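Leukotriene A-4 hydrolase (Saccharomyces cerevisiae, PDB 2XQ0) is a zinc-dependent aminopeptidase of the M1 family that preferentially cleaves di- and tripeptides and has low epoxide hydrolase activity in vitro. Local coordinates at residues A[37-42]-A[171-176]; A[139-144]-A[208-213]. All blocks are in the same frame, centred on the assembly; numbering follows the deposited sequence.

Contact 1: A[37-42]-A[171-176]; sequences LSVSFE and IESPLP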
loop_
_atom_site.group_PDB
_atom_site.type_symbol
_atom_site.label_atom_id
_atom_site.label_comp_id
_atom_site.label_asym_id
_atom_site.label_seq_id
_atom_site.Cartn_x
_atom_site.Cartn_y
_atom_site.Cartn_z
ATOM N N LEU A 37 -8.099 -24.991 3.456
ATOM C CA LEU A 37 -8.475 -24.563 2.117
ATOM C C LEU A 37 -7.906 -25.437 1.016
ATOM O O LEU A 37 -6.904 -26.127 1.188
ATOM C CB LEU A 37 -8.030 -23.108 1.873
ATOM C CG LEU A 37 -8.479 -22.066 2.909
ATOM C CD1 LEU A 37 -7.761 -20.737 2.658
ATOM C CD2 LEU A 37 -9.999 -21.878 2.913
ATOM N N SER A 38 -8.562 -25.370 -0.134
ATOM C CA SER A 38 -8.104 -26.044 -1.329
ATOM C C SER A 38 -8.196 -25.066 -2.498
ATOM O O SER A 38 -9.220 -24.427 -2.701
ATOM C CB SER A 38 -8.971 -27.285 -1.589
ATOM O OG SER A 38 -8.511 -27.980 -2.735
ATOM N N VAL A 39 -7.123 -24.968 -3.269
ATOM C CA VAL A 39 -7.053 -24.077 -4.415
ATOM C C VAL A 39 -7.313 -24.838 -5.706
ATOM O O VAL A 39 -6.605 -25.788 -6.016
ATOM C CB VAL A 39 -5.647 -23.473 -4.532
ATOM C CG1 VAL A 39 -5.489 -22.760 -5.858
ATOM C CG2 VAL A 39 -5.351 -22.562 -3.338
ATOM N N SER A 40 -8.313 -24.403 -6.465
ATOM C CA SER A 40 -8.652 -25.038 -7.729
ATOM C C SER A 40 -8.482 -24.054 -8.862
ATOM O O SER A 40 -9.328 -23.185 -9.045
ATOM C CB SER A 40 -10.100 -25.542 -7.727
ATOM O OG SER A 40 -10.456 -26.052 -9.009
ATOM N N PHE A 41 -7.391 -24.210 -9.617
ATOM C CA PHE A 41 -7.123 -23.409 -10.813
ATOM C C PHE A 41 -8.128 -23.736 -11.900
ATOM O O PHE A 41 -8.503 -22.878 -12.696
ATOM C CB PHE A 41 -5.686 -23.632 -11.316
ATOM C CG PHE A 41 -4.632 -23.180 -10.336
ATOM C CD1 PHE A 41 -4.256 -21.847 -10.268
ATOM C CD2 PHE A 41 -4.038 -24.083 -9.468
ATOM C CE1 PHE A 41 -3.300 -21.418 -9.353
ATOM C CE2 PHE A 41 -3.090 -23.668 -8.548
ATOM C CZ PHE A 41 -2.716 -22.332 -8.493
ATOM N N GLU A 42 -8.564 -24.984 -11.922
ATOM C CA GLU A 42 -9.590 -25.423 -12.859
ATOM C C GLU A 42 -10.856 -24.584 -12.724
ATOM O O GLU A 42 -11.416 -24.129 -13.724
ATOM C CB GLU A 42 -9.923 -26.898 -12.634
ATOM C CG GLU A 42 -10.891 -27.460 -13.653
ATOM C CD GLU A 42 -11.605 -28.697 -13.149
ATOM O OE1 GLU A 42 -12.436 -29.259 -13.900
ATOM O OE2 GLU A 42 -11.334 -29.105 -11.997
ATOM N N ILE A 171 -3.293 -25.458 3.254
ATOM C CA ILE A 171 -3.714 -25.077 1.921
ATOM C C ILE A 171 -3.277 -26.140 0.932
ATOM O O ILE A 171 -2.095 -26.399 0.761
ATOM C CB ILE A 171 -3.164 -23.713 1.517
ATOM C CG1 ILE A 171 -3.529 -22.678 2.589
ATOM C CG2 ILE A 171 -3.726 -23.302 0.168
ATOM C CD1 ILE A 171 -2.916 -21.332 2.385
ATOM N N GLU A 172 -4.248 -26.773 0.297
ATOM C CA GLU A 172 -3.941 -27.793 -0.699
ATOM C C GLU A 172 -3.898 -27.122 -2.069
ATOM O O GLU A 172 -4.788 -26.349 -2.403
ATOM C CB GLU A 172 -5.021 -28.868 -0.659
ATOM C CG GLU A 172 -4.754 -30.035 -1.590
ATOM C CD GLU A 172 -5.841 -31.082 -1.509
ATOM O OE1 GLU A 172 -6.974 -30.730 -1.108
ATOM O OE2 GLU A 172 -5.561 -32.252 -1.852
ATOM N N SER A 173 -2.859 -27.403 -2.843
ATOM C CA SER A 173 -2.714 -26.843 -4.187
ATOM C C SER A 173 -1.821 -27.743 -5.028
ATOM O O SER A 173 -0.911 -28.377 -4.498
ATOM C CB SER A 173 -2.089 -25.444 -4.118
ATOM O OG SER A 173 -2.003 -24.853 -5.410
ATOM N N PRO A 174 -2.065 -27.805 -6.348
ATOM C CA PRO A 174 -1.131 -28.567 -7.187
ATOM C C PRO A 174 0.151 -27.799 -7.478
ATOM O O PRO A 174 1.002 -28.331 -8.178
ATOM C CB PRO A 174 -1.919 -28.789 -8.480
ATOM C CG PRO A 174 -2.892 -27.659 -8.524
ATOM C CD PRO A 174 -3.252 -27.352 -7.098
ATOM N N LEU A 175 0.271 -26.572 -6.963
ATOM C CA LEU A 175 1.475 -25.745 -7.123
ATOM C C LEU A 175 1.878 -25.146 -5.769
ATOM O O LEU A 175 1.047 -25.056 -4.870
ATOM C CB LEU A 175 1.213 -24.612 -8.125
ATOM C CG LEU A 175 0.959 -24.997 -9.589
ATOM C CD1 LEU A 175 0.419 -23.826 -10.396
ATOM C CD2 LEU A 175 2.234 -25.535 -10.234
ATOM N N PRO A 176 3.150 -24.761 -5.616
ATOM C CA PRO A 176 3.633 -24.110 -4.387
ATOM C C PRO A 176 2.719 -22.981 -3.844
ATOM O O PRO A 176 2.072 -22.252 -4.596
ATOM C CB PRO A 176 5.000 -23.566 -4.810
ATOM C CG PRO A 176 5.508 -24.616 -5.816
ATOM C CD PRO A 176 4.256 -25.060 -6.557
#
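Val39 and Phe41 carry the close-packed side of this contact, meeting Ile171, Ser173, Pro174 and Leu175 where two parallel strands come to their ends. The backbones are joined by two nearly straight hydrogen bonds, Glu172 N to Leu37 O (2.9 Å) and Val39 N to Glu172 O (2.8 Å), so that Glu172 binds on both sides of Ser38. Val39 CG2 touches Ile171 CG2 at 3.9 Å, while Val39 CG1, anti to the backbone N (chi1 169°), lies over one face of the Phe41 ring toward its rim. Pro174 and Ser173 OG line the edge of that ring, with OG 3.5 Å from Phe41 CE2, and Leu175 CD1 approaches Phe41 CZ at 4.0 Å. An alanine in place of Phe41 would probably leave Pro174, Leu175 and Val39 CG1 without their common partner and open a gap beside Ser173. The other side is looser: the extended Glu172 side chain is exposed, its OE1 3.5 Å from Ser38 OG. Strand 28-40 lies between strands 45-56 and 165-172 in the large N-terminal sheet; Ile46 of the former covers Leu37 and Val39, and Ile171 packs on strands 177-179 and 209-211, where Ser173 OG hydrogen-bonds Ser211 OG.

Contact 2: A[139-144]-A[208-213]; sequences KPYVFS and GIASGD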
loop_
_atom_site.group_PDB
_atom_site.type_symbol
_atom_site.label_atom_id
_atom_site.label_comp_id
_atom_site.label_asym_id
_atom_site.label_seq_id
_atom_site.Cartn_x
_atom_site.Cartn_y
_atom_site.Cartn_z
ATOM N N LYS A 139 2.880 -21.379 -16.140
ATOM C CA LYS A 139 1.912 -22.081 -15.296
ATOM C C LYS A 139 0.899 -21.099 -14.700
ATOM O O LYS A 139 1.136 -19.893 -14.710
ATOM C CB LYS A 139 2.630 -22.873 -14.200
ATOM C CG LYS A 139 3.522 -23.995 -14.732
ATOM C CD LYS A 139 4.139 -24.790 -13.588
ATOM C CE LYS A 139 5.269 -25.693 -14.061
ATOM N NZ LYS A 139 5.971 -26.339 -12.912
ATOM N N PRO A 140 -0.246 -21.611 -14.209
ATOM C CA PRO A 140 -1.273 -20.735 -13.640
ATOM C C PRO A 140 -0.839 -20.179 -12.288
ATOM O O PRO A 140 0.110 -20.668 -11.692
ATOM C CB PRO A 140 -2.476 -21.671 -13.459
ATOM C CG PRO A 140 -1.868 -23.003 -13.266
ATOM C CD PRO A 140 -0.651 -23.027 -14.158
ATOM N N TYR A 141 -1.566 -19.188 -11.787
ATOM C CA TYR A 141 -1.119 -18.442 -10.620
ATOM C C TYR A 141 -2.316 -17.742 -10.031
ATOM O O TYR A 141 -3.241 -17.365 -10.754
ATOM C CB TYR A 141 -0.087 -17.401 -11.065
ATOM C CG TYR A 141 0.724 -16.711 -9.971
ATOM C CD1 TYR A 141 0.205 -15.629 -9.266
ATOM C CD2 TYR A 141 2.031 -17.100 -9.703
ATOM C CE1 TYR A 141 0.950 -14.969 -8.309
ATOM C CE2 TYR A 141 2.785 -16.453 -8.749
ATOM C CZ TYR A 141 2.238 -15.389 -8.048
ATOM O OH TYR A 141 2.987 -14.746 -7.091
ATOM N N VAL A 142 -2.312 -17.573 -8.717
ATOM C CA VAL A 142 -3.356 -16.807 -8.070
ATOM C C VAL A 142 -2.740 -16.094 -6.876
ATOM O O VAL A 142 -1.806 -16.604 -6.255
ATOM C CB VAL A 142 -4.490 -17.719 -7.606
ATOM C CG1 VAL A 142 -3.931 -18.778 -6.646
ATOM C CG2 VAL A 142 -5.646 -16.925 -6.962
ATOM N N PHE A 143 -3.238 -14.902 -6.569
ATOM C CA PHE A 143 -2.793 -14.201 -5.355
ATOM C C PHE A 143 -3.936 -13.375 -4.820
ATOM O O PHE A 143 -4.835 -13.001 -5.570
ATOM C CB PHE A 143 -1.567 -13.324 -5.630
ATOM C CG PHE A 143 -1.840 -12.157 -6.542
ATOM C CD1 PHE A 143 -2.265 -10.939 -6.030
ATOM C CD2 PHE A 143 -1.678 -12.282 -7.909
ATOM C CE1 PHE A 143 -2.519 -9.873 -6.889
ATOM C CE2 PHE A 143 -1.909 -11.225 -8.757
ATOM C CZ PHE A 143 -2.335 -10.026 -8.254
ATOM N N SER A 144 -3.889 -13.083 -3.526
ATOM C CA SER A 144 -4.907 -12.267 -2.868
ATOM C C SER A 144 -4.434 -10.850 -2.582
ATOM O O SER A 144 -3.237 -10.537 -2.617
ATOM C CB SER A 144 -5.290 -12.922 -1.542
ATOM O OG SER A 144 -4.184 -12.846 -0.662
ATOM N N GLY A 208 -2.623 -13.203 3.669
ATOM C CA GLY A 208 -2.098 -13.215 2.319
ATOM C C GLY A 208 -1.909 -14.636 1.846
ATOM O O GLY A 208 -1.482 -15.504 2.618
ATOM N N ILE A 209 -2.264 -14.882 0.590
ATOM C CA ILE A 209 -2.031 -16.194 -0.008
ATOM C C ILE A 209 -1.647 -16.039 -1.466
ATOM O O ILE A 209 -2.195 -15.187 -2.174
ATOM C CB ILE A 209 -3.287 -17.099 0.112
ATOM C CG1 ILE A 209 -3.010 -18.476 -0.498
ATOM C CG2 ILE A 209 -4.452 -16.470 -0.614
ATOM C CD1 ILE A 209 -4.076 -19.500 -0.175
ATOM N N ALA A 210 -0.699 -16.850 -1.925
ATOM C CA ALA A 210 -0.412 -16.928 -3.364
ATOM C C ALA A 210 -0.027 -18.350 -3.713
ATOM O O ALA A 210 0.500 -19.085 -2.875
ATOM C CB ALA A 210 0.688 -15.979 -3.770
ATOM N N SER A 211 -0.303 -18.743 -4.945
ATOM C CA SER A 211 0.102 -20.070 -5.380
ATOM C C SER A 211 0.422 -20.026 -6.835
ATOM O O SER A 211 -0.316 -19.437 -7.632
ATOM C CB SER A 211 -0.987 -21.094 -5.103
ATOM O OG SER A 211 -0.571 -22.390 -5.521
ATOM N N GLY A 212 1.553 -20.618 -7.169
ATOM C CA GLY A 212 1.971 -20.736 -8.549
ATOM C C GLY A 212 3.330 -21.373 -8.606
ATOM O O GLY A 212 3.809 -21.940 -7.624
ATOM N N ASP A 213 3.953 -21.291 -9.774
ATOM C CA ASP A 213 5.278 -21.862 -9.961
ATOM C C ASP A 213 6.298 -20.978 -9.271
ATOM O O ASP A 213 6.937 -20.136 -9.891
ATOM C CB ASP A 213 5.606 -22.004 -11.451
ATOM C CG ASP A 213 6.952 -22.641 -11.685
ATOM O OD1 ASP A 213 7.491 -23.236 -10.729
ATOM O OD2 ASP A 213 7.471 -22.539 -12.818
HETATM O O HOH W 1 2.940 -19.680 -11.939
#
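Strands 141-144 and 209-211 are the two central strands of a four-stranded antiparallel sheet, and Val142 with Ser211 forms a hydrogen-bonded pair at its middle. Val142 N donates to Ser211 O and Ser211 N to Val142 O, both at 2.9 Å. Phe143 and Ala210 follow as a non-hydrogen-bonded pair, with CB atoms 3.9 Å apart; the Phe143 ring leads away from Ala210 toward Tyr271. Ser144 makes two bonds to Ile209: its N reaches Ile209 O, and its OG accepts from Ile209 N at 3.1 Å, with an angle of 159° at the hydrogen. The torsion that sets OG between the backbone N and the carbonyl carbon (chi1 68°) lets the side chain take the place of a backbone acceptor.

Toward the other end, the Tyr141 ring lies with one face under Ser211 O, which sits 3.7 Å above the plane and toward the rim, and its CD2 comes 3.8 Å from Gly212 CA. Tyr141 OH hydrogen-bonds Asn267 OD1, which holds the far end of the ring. Beyond the strands a water bridges the segments, donating to Pro140 O and accepting from Asp213 N at 2.9 Å. Lys139 CD lies 3.8 Å from Asp213 CB, but Lys139 NZ stays 4.1 Å from Asp213 OD2, too far for a salt bridge.

The bonding thus changes from direct backbone pairing in the buried strands to a water bridge and a lysine-aspartate pair just beyond salt-bridge range at the 139/213 end, where the attraction is probably still favourable. At the opposite end the Phe143 side chain comes close to Pro272 of the substrate-binding site, and Ser144 OG, as acceptor for Ile209 N, probably helps hold the strand where it runs on to Leu146 of that site.

Overall arrangement
Contact 2 is the more deeply buried of the two and lies nearer the centre of the chain; contact 1 is only partly buried, with Glu172 and Pro174 exposed. They belong to different sheets, the large mixed one for contact 1 and the four-stranded antiparallel one for contact 2, and their centres are about 9 Å apart. Ser211 joins them: its OG probably bonds to both Pro176 O and Ser173 OG, while Ile171 meets Ile209 through their CD1 atoms. Parallel pairing with an apolar cluster at the strand ends marks contact 1. Contact 2 relies on antiparallel pairing, extended by a serine hydroxyl at one end and a water at the other.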